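Glutathione S-transferase delta (Bombyx mori, PDB 3VK9) probably catalyses the conjugation of glutathione to electrophilic compounds, as a homodimeric delta-class glutathione transferase of the silkmoth. Local coordinates at residues A[156-161]-A[182-187]. Sequence-based numbering, arbitrary orientation. Where two conformers were deposited one is given.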
# COMPACT_ATOMS: atom_id res chain seq x y z
N VAL A 156 9.70 0.47 11.15
CA VAL A 156 8.26 0.42 11.07
C VAL A 156 7.78 -0.68 10.12
O VAL A 156 6.64 -1.12 10.22
CB VAL A 156 7.66 1.79 10.66
CG1 VAL A 156 7.81 2.79 11.79
CG2 VAL A 156 8.34 2.30 9.38
N ALA A 157 8.64 -1.12 9.19
CA ALA A 157 8.30 -2.24 8.33
C ALA A 157 8.16 -3.56 9.10
O ALA A 157 7.23 -4.33 8.84
CB ALA A 157 9.31 -2.40 7.19
N ASP A 158 9.08 -3.84 10.02
CA ASP A 158 8.93 -5.01 10.88
C ASP A 158 7.61 -4.94 11.68
O ASP A 158 6.87 -5.91 11.79
CB ASP A 158 10.13 -5.13 11.84
CG ASP A 158 11.47 -5.28 11.11
OD1 ASP A 158 11.72 -6.36 10.53
OD2 ASP A 158 12.27 -4.32 11.14
N LEU A 159 7.32 -3.78 12.23
CA LEU A 159 6.19 -3.64 13.12
C LEU A 159 4.85 -3.83 12.38
O LEU A 159 3.93 -4.48 12.87
CB LEU A 159 6.24 -2.29 13.84
CG LEU A 159 7.51 -1.97 14.65
CD1 LEU A 159 7.40 -0.58 15.33
CD2 LEU A 159 7.78 -3.05 15.67
N SER A 160 4.75 -3.25 11.20
CA SER A 160 3.56 -3.42 10.37
C SER A 160 3.44 -4.88 9.90
O SER A 160 2.38 -5.48 9.99
CB SER A 160 3.59 -2.46 9.18
OG SER A 160 2.42 -2.58 8.40
N LEU A 161 4.55 -5.44 9.43
CA LEU A 161 4.53 -6.82 8.94
C LEU A 161 4.25 -7.83 10.04
O LEU A 161 3.59 -8.84 9.81
CB LEU A 161 5.83 -7.18 8.19
CG LEU A 161 5.83 -6.88 6.68
CD1 LEU A 161 7.24 -6.93 6.08
CD2 LEU A 161 4.87 -7.80 5.90
N LYS A 182 10.27 -17.57 10.74
CA LYS A 182 10.20 -18.02 12.14
C LYS A 182 11.25 -17.29 12.99
O LYS A 182 10.93 -16.78 14.07
CB LYS A 182 10.39 -19.53 12.22
CG LYS A 182 10.30 -20.14 13.63
CD LYS A 182 10.56 -21.64 13.57
CE LYS A 182 10.62 -22.27 14.95
NZ LYS A 182 10.42 -23.74 14.86
N ARG A 183 12.49 -17.23 12.50
CA ARG A 183 13.58 -16.54 13.19
C ARG A 183 13.26 -15.06 13.43
O ARG A 183 13.34 -14.56 14.55
CB ARG A 183 14.89 -16.68 12.39
CG ARG A 183 16.03 -15.85 12.96
CD ARG A 183 17.34 -15.99 12.17
NE ARG A 183 17.20 -15.90 10.71
CZ ARG A 183 16.95 -14.77 10.03
NH1 ARG A 183 16.77 -13.62 10.67
NH2 ARG A 183 16.87 -14.80 8.71
N TRP A 184 12.90 -14.38 12.36
CA TRP A 184 12.50 -12.97 12.42
C TRP A 184 11.33 -12.72 13.39
O TRP A 184 11.38 -11.81 14.22
CB TRP A 184 12.19 -12.48 11.00
CG TRP A 184 11.41 -11.21 10.92
CD1 TRP A 184 11.92 -9.93 10.94
CD2 TRP A 184 10.00 -11.08 10.81
NE1 TRP A 184 10.89 -9.02 10.84
CE2 TRP A 184 9.70 -9.70 10.76
CE3 TRP A 184 8.95 -12.00 10.74
CZ2 TRP A 184 8.39 -9.22 10.65
CZ3 TRP A 184 7.65 -11.53 10.62
CH2 TRP A 184 7.38 -10.14 10.58
N TYR A 185 10.28 -13.52 13.27
CA TYR A 185 9.13 -13.43 14.18
C TYR A 185 9.60 -13.37 15.63
O TYR A 185 9.23 -12.45 16.38
CB TYR A 185 8.24 -14.66 13.99
CG TYR A 185 6.83 -14.54 14.54
CD1 TYR A 185 5.96 -13.52 14.12
CD2 TYR A 185 6.32 -15.50 15.43
CE1 TYR A 185 4.66 -13.43 14.61
CE2 TYR A 185 5.01 -15.42 15.92
CZ TYR A 185 4.19 -14.38 15.51
OH TYR A 185 2.91 -14.29 15.99
N GLU A 186 10.43 -14.34 16.02
CA GLU A 186 10.96 -14.38 17.38
C GLU A 186 11.79 -13.15 17.73
O GLU A 186 11.65 -12.60 18.81
CB GLU A 186 11.79 -15.64 17.60
CG GLU A 186 12.35 -15.71 19.01
CD GLU A 186 13.27 -16.89 19.23
OE1 GLU A 186 13.77 -17.46 18.24
OE2 GLU A 186 13.49 -17.24 20.40
N THR A 187 12.66 -12.74 16.82
CA THR A 187 13.50 -11.57 17.06
C THR A 187 12.66 -10.33 17.34
O THR A 187 12.91 -9.57 18.27
CB THR A 187 14.41 -11.26 15.83
OG1 THR A 187 15.26 -12.37 15.54
CG2 THR A 187 15.27 -10.02 16.10
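Asp-158 turns its CG anti to its own carbonyl carbon (chi1 -60°), while Trp-184 swings its CG away from its backbone nitrogen (chi1 164°), and these two rotations bring a carboxylate and an indole together between helices 156-167 and 179-191. The site belongs to the all-helical C-terminal domain of the glutathione transferase fold, at the N-capping box that starts helix 156-167. It illustrates how one buried acid can both cap the start of a helix and tie it to a neighbouring one. The CA atoms of Asp-158 and Trp-184 lie 8.9 Å apart, a distance that the two side chains must span together. Trp-184 NE1 donates to Asp-158 OD1 over 2.8 Å, with an N-H...O angle of 160°. The acceptor sits close to the indole plane, whereas the donor reaches OD1 on its anti side, somewhat tilted from the carboxylate plane. OD1 also pairs with Val-149 N in the preceding loop, and OD2 with Thr-155 N, while Thr-155 OG1 meets Ala-157 N in the first turn. The carboxylate is therefore anchored through both oxygens, and its position near the helix's N-terminal end would probably stabilise its negative charge. A phenylalanine here, lacking the indole N-H, would probably leave OD1 with only its Val-149 bond among those described and break the hydrogen-bonded link between the two helices. Leu-161 CB sits beside the rim of the indole, off the ring plane, 4.1 Å from Trp-184 CZ2, and Ile-162, Val-165 and Leu-143 add further contacts to the buried side chain. Farther round the six-membered ring, Trp-184 CH2 comes edge-on to the backbone of helix 156-167, 3.9 Å from Leu-161 C.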